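Local coordinates for dihydropteroate synthase (Stenotrophomonas maltophilia, PDB 7L6P), which probably catalyses the condensation of para-aminobenzoate with 6-hydroxymethyl-7,8-dihydropterin diphosphate to form 7,8-dihydropteroate, a step of folate biosynthesis, at residues A[108-111]-A[115-118]; A[141-146]-A[188-193]. All coordinates share one frame; numbering follows the deposited sequence.

Both contacts belong to the TIM-barrel fold, interaction 1 at a strand of the barrel and interaction 2 among the helices and loops around it; interaction 1 closes before interaction 2 opens along the chain. Interaction 1 joins the end of strand 106-109 to helix 113-121 just after it, whereas interaction 2 brings helix 138-145 against the loop between helix 170-188 and strand 195-198. Their centres lie about 14 Å apart, and the two meet where Met116 SD packs on Ala142 CB at 4.1 Å. Together they form a continuous run of packing from the C-terminal end of strand 106-109, where Asp109 meets a bound imidazole, to the loop holding Phe190.

Interaction 1: residues A[108-111]-A[115-118]; sequences IDTF and VMRA. With IMD (imidazole), chain C.
Thr110 and Val115 mark the closest approach of the two backbones, with their CA atoms 6.7 Å apart. The chain leaves strand 106-109 at Asp109, runs through Thr110 and Phe111 without regular structure, and has entered helix 113-121 before Val115, with just three residues between the two segments. Thr110 sits at the middle of the contact. With chi1 at -166° its OG1 lies opposite the backbone N, which brings it 3.3 Å from Val115 CB and close to CG1 as well, but its polar partners are Glu87 OE2 and the backbone N of Lys112. Those bonds hold the side-chain rotation, and with it the methyl against the helix: Thr110 CG2 meets Met116 CG at 3.5 Å. From there the extended Met116 chain carries its CE to the backbone of Phe111, 3.8 Å from the carbonyl carbon. On the strand itself, Ile108 meets Val115 with the two side chains at about a right angle, Ile108 CG1 resting 4.0 Å from Val115 CG1. Ile108 also reaches Ile127 of the next strand and Val91 of helix 84-101, so this side chain lies in the buried layer between the barrel strands and the surrounding helices.

The CB of Asp109 points away from the helix, and its carboxylate meets an imidazole, probably from the crystallisation liquor, which gives it a weak hydrogen bond from N1 to Asp109 OD2 at 3.2 Å, bent to 135° at the hydrogen. The same OD2 makes a salt bridge with Arg269, and the carboxylate of Asp69 lies close by. The arrangement is the strand-to-helix connection of a beta-alpha-beta unit in a TIM barrel, 106-109 to 113-121 to 126-129, with the carboxylate at the C-terminal strand end, where such barrels place their active sites.

Interaction 2: residues A[141-146]-A[188-193]; sequences AAAATG and AGFAKK
Phe190 lays its ring obliquely against the backbone of helix 138-145 at Ala142 and Ala143, and most of the contact follows from that pose. CE1 comes to 3.4 Å from Ala143 CA, while CZ reaches the peptide between the two alanines, 3.6 Å from Ala142 C. Ala142 CB lies in the plane of the ring, at its edge, 3.9 Å from CZ. Ala143 CB lies 3.6 Å from CE1. With CG anti to its own carbonyl carbon (chi1 -87°), the ring reaches from the loop to the helix, although the first bond of the side chain does not head there.

Ala143 CB has a second neighbour in the loop, the carbonyl oxygen of Ala188 at 3.7 Å. Ala188 closes helix 170-188, and Gly189 follows with positive phi in a Schellman motif that turns the chain toward Phe190. At the end of the other helix, Thr145 OG1 donates to Ala142 O at 2.7 Å, tilted 25° from the carbonyl plane, so this carbonyl beside the ring has a polar partner. Leu133 and Val149 add to the apolar surroundings of Phe190.

What joins the two segments is therefore apolar: an aromatic ring fits against small methyls and helix backbone, while the polar bonds described are made locally, at the helix ends, and none joins the two segments.

Interaction 1: residues A[108-111]-A[115-118]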
loop_
_atom_site.group_PDB
_atom_site.type_symbol
_atom_site.label_atom_id
_atom_site.label_comp_id
_atom_site.label_asym_id
_atom_site.label_seq_id
_atom_site.Cartn_x
_atom_site.Cartn_y
_atom_site.Cartn_z
ATOM N N ILE A 108 25.192 -6.848 -7.617
ATOM C CA ILE A 108 25.831 -7.763 -6.681
ATOM C C ILE A 108 25.684 -7.206 -5.275
ATOM O O ILE A 108 26.067 -6.058 -4.997
ATOM C CB ILE A 108 27.308 -8.010 -7.024
ATOM C CG1 ILE A 108 27.929 -8.904 -5.947
ATOM C CG2 ILE A 108 28.078 -6.709 -7.153
ATOM C CD1 ILE A 108 27.271 -10.259 -5.852
ATOM N N ASP A 109 25.127 -8.026 -4.395
ATOM C CA ASP A 109 24.873 -7.694 -2.999
ATOM C C ASP A 109 26.060 -8.224 -2.194
ATOM O O ASP A 109 26.103 -9.393 -1.809
ATOM C CB ASP A 109 23.532 -8.300 -2.588
ATOM C CG ASP A 109 23.153 -8.017 -1.147
ATOM O OD1 ASP A 109 23.860 -7.244 -0.471
ATOM O OD2 ASP A 109 22.122 -8.568 -0.695
ATOM N N THR A 110 27.050 -7.361 -1.969
ATOM C CA THR A 110 28.270 -7.767 -1.283
ATOM C C THR A 110 28.910 -6.566 -0.605
ATOM O O THR A 110 28.646 -5.413 -0.953
ATOM C CB THR A 110 29.276 -8.406 -2.248
ATOM O OG1 THR A 110 30.302 -9.067 -1.509
ATOM C CG2 THR A 110 29.927 -7.350 -3.101
ATOM N N PHE A 111 29.752 -6.854 0.385
ATOM C CA PHE A 111 30.596 -5.844 1.003
ATOM C C PHE A 111 32.070 -6.101 0.752
ATOM O O PHE A 111 32.904 -5.308 1.193
ATOM C CB PHE A 111 30.331 -5.756 2.517
ATOM C CG PHE A 111 30.641 -7.029 3.286
ATOM C CD1 PHE A 111 31.915 -7.261 3.796
ATOM C CD2 PHE A 111 29.647 -7.979 3.518
ATOM C CE1 PHE A 111 32.205 -8.422 4.511
ATOM C CE2 PHE A 111 29.931 -9.150 4.235
ATOM C CZ PHE A 111 31.208 -9.369 4.729
ATOM N N VAL A 115 34.637 -9.932 -4.252
ATOM C CA VAL A 115 33.346 -10.286 -4.828
ATOM C C VAL A 115 32.873 -9.194 -5.772
ATOM O O VAL A 115 32.275 -9.479 -6.816
ATOM C CB VAL A 115 32.321 -10.559 -3.714
ATOM C CG1 VAL A 115 30.975 -10.942 -4.309
ATOM C CG2 VAL A 115 32.822 -11.673 -2.801
ATOM N N MET A 116 33.164 -7.932 -5.443
ATOM C CA MET A 116 32.785 -6.827 -6.318
ATOM C C MET A 116 33.461 -6.949 -7.673
ATOM O O MET A 116 32.799 -6.885 -8.714
ATOM C CB MET A 116 33.138 -5.493 -5.665
ATOM C CG MET A 116 32.301 -5.136 -4.455
ATOM S SD MET A 116 32.931 -3.679 -3.600
ATOM C CE MET A 116 31.882 -3.626 -2.154
ATOM N N ARG A 117 34.782 -7.136 -7.674
ATOM C CA ARG A 117 35.528 -7.195 -8.926
ATOM C C ARG A 117 35.080 -8.373 -9.777
ATOM O O ARG A 117 34.846 -8.231 -10.984
ATOM C CB ARG A 117 37.028 -7.286 -8.645
ATOM C CG ARG A 117 37.714 -5.953 -8.456
ATOM C CD ARG A 117 39.212 -6.151 -8.358
ATOM N NE ARG A 117 39.538 -7.208 -7.406
ATOM C CZ ARG A 117 40.141 -7.020 -6.236
ATOM N NH1 ARG A 117 40.570 -5.823 -5.862
ATOM N NH2 ARG A 117 40.322 -8.062 -5.424
ATOM N N ALA A 118 34.938 -9.543 -9.158
ATOM C CA ALA A 118 34.583 -10.735 -9.918
ATOM C C ALA A 118 33.157 -10.646 -10.447
ATOM O O ALA A 118 32.886 -11.038 -11.588
ATOM C CB ALA A 118 34.773 -11.971 -9.045
HETATM N N1 IMD C . 21.285 -6.050 1.163
HETATM C C2 IMD C . 22.064 -5.115 0.552
HETATM N N3 IMD C . 21.651 -3.882 0.922
HETATM C C4 IMD C . 20.592 -4.038 1.761
HETATM C C5 IMD C . 20.367 -5.405 1.916
#

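Interaction 2: residues A[141-146]-A[188-193]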
loop_
_atom_site.group_PDB
_atom_site.type_symbol
_atom_site.label_atom_id
_atom_site.label_comp_id
_atom_site.label_asym_id
_atom_site.label_seq_id
_atom_site.Cartn_x
_atom_site.Cartn_y
_atom_site.Cartn_z
ATOM N N ALA A 141 38.240 -0.560 -4.841
ATOM C CA ALA A 141 37.866 -1.621 -5.765
ATOM C C ALA A 141 36.620 -1.235 -6.546
ATOM O O ALA A 141 36.580 -1.374 -7.771
ATOM C CB ALA A 141 37.656 -2.931 -5.000
ATOM N N ALA A 142 35.604 -0.720 -5.847
ATOM C CA ALA A 142 34.349 -0.318 -6.477
ATOM C C ALA A 142 34.523 0.909 -7.378
ATOM O O ALA A 142 33.828 1.043 -8.401
ATOM C CB ALA A 142 33.304 -0.057 -5.398
ATOM N N ALA A 143 35.394 1.844 -6.981
ATOM C CA ALA A 143 35.700 2.979 -7.847
ATOM C C ALA A 143 36.190 2.501 -9.203
ATOM O O ALA A 143 35.745 2.995 -10.247
ATOM C CB ALA A 143 36.753 3.881 -7.200
ATOM N N ALA A 144 37.085 1.514 -9.197
ATOM C CA ALA A 144 37.697 1.026 -10.420
ATOM C C ALA A 144 36.725 0.255 -11.302
ATOM O O ALA A 144 36.943 0.181 -12.516
ATOM C CB ALA A 144 38.892 0.144 -10.072
ATOM N N THR A 145 35.649 -0.301 -10.736
ATOM C CA THR A 145 34.714 -1.064 -11.557
ATOM C C THR A 145 33.923 -0.163 -12.495
ATOM O O THR A 145 33.588 -0.580 -13.610
ATOM C CB THR A 145 33.741 -1.857 -10.683
ATOM O OG1 THR A 145 32.860 -0.944 -10.024
ATOM C CG2 THR A 145 34.484 -2.681 -9.649
ATOM N N GLY A 146 33.610 1.061 -12.068
ATOM C CA GLY A 146 32.849 1.977 -12.893
ATOM C C GLY A 146 31.349 1.768 -12.874
ATOM O O GLY A 146 30.643 2.390 -13.674
ATOM N N ALA A 188 37.850 8.996 -3.625
ATOM C CA ALA A 188 38.348 7.802 -4.295
ATOM C C ALA A 188 38.171 7.845 -5.813
ATOM O O ALA A 188 38.648 6.939 -6.505
ATOM C CB ALA A 188 37.660 6.560 -3.714
ATOM N N GLY A 189 37.501 8.856 -6.357
ATOM C CA GLY A 189 37.411 9.019 -7.793
ATOM C C GLY A 189 36.040 8.779 -8.405
ATOM O O GLY A 189 35.928 8.768 -9.638
ATOM N N PHE A 190 35.007 8.572 -7.593
ATOM C CA PHE A 190 33.680 8.315 -8.138
ATOM C C PHE A 190 33.130 9.560 -8.815
ATOM O O PHE A 190 33.224 10.662 -8.278
ATOM C CB PHE A 190 32.712 7.903 -7.016
ATOM C CG PHE A 190 32.712 6.444 -6.702
ATOM C CD1 PHE A 190 33.681 5.899 -5.870
ATOM C CD2 PHE A 190 31.705 5.613 -7.191
ATOM C CE1 PHE A 190 33.672 4.546 -5.565
ATOM C CE2 PHE A 190 31.687 4.256 -6.884
ATOM C CZ PHE A 190 32.667 3.722 -6.073
ATOM N N ALA A 191 32.430 9.363 -9.922
ATOM C CA ALA A 191 31.565 10.404 -10.434
ATOM C C ALA A 191 30.219 10.271 -9.736
ATOM O O ALA A 191 29.872 9.198 -9.239
ATOM C CB ALA A 191 31.406 10.289 -11.949
ATOM N N LYS A 192 29.501 11.392 -9.624
ATOM C CA LYS A 192 28.238 11.393 -8.884
ATOM C C LYS A 192 27.194 10.502 -9.534
ATOM O O LYS A 192 26.367 9.898 -8.830
ATOM C CB LYS A 192 27.695 12.816 -8.750
ATOM C CG LYS A 192 28.193 13.562 -7.523
ATOM C CD LYS A 192 27.389 13.206 -6.284
ATOM C CE LYS A 192 27.795 14.042 -5.064
ATOM N NZ LYS A 192 26.893 13.696 -3.892
ATOM N N LYS A 193 27.205 10.399 -10.867
ATOM C CA LYS A 193 26.232 9.524 -11.520
ATOM C C LYS A 193 26.350 8.082 -11.047
ATOM O O LYS A 193 25.428 7.289 -11.268
ATOM C CB LYS A 193 26.372 9.584 -13.045
ATOM C CG LYS A 193 27.721 9.187 -13.590
ATOM C CD LYS A 193 27.715 9.210 -15.127
ATOM C CE LYS A 193 28.623 8.136 -15.738
ATOM N NZ LYS A 193 30.068 8.381 -15.403
#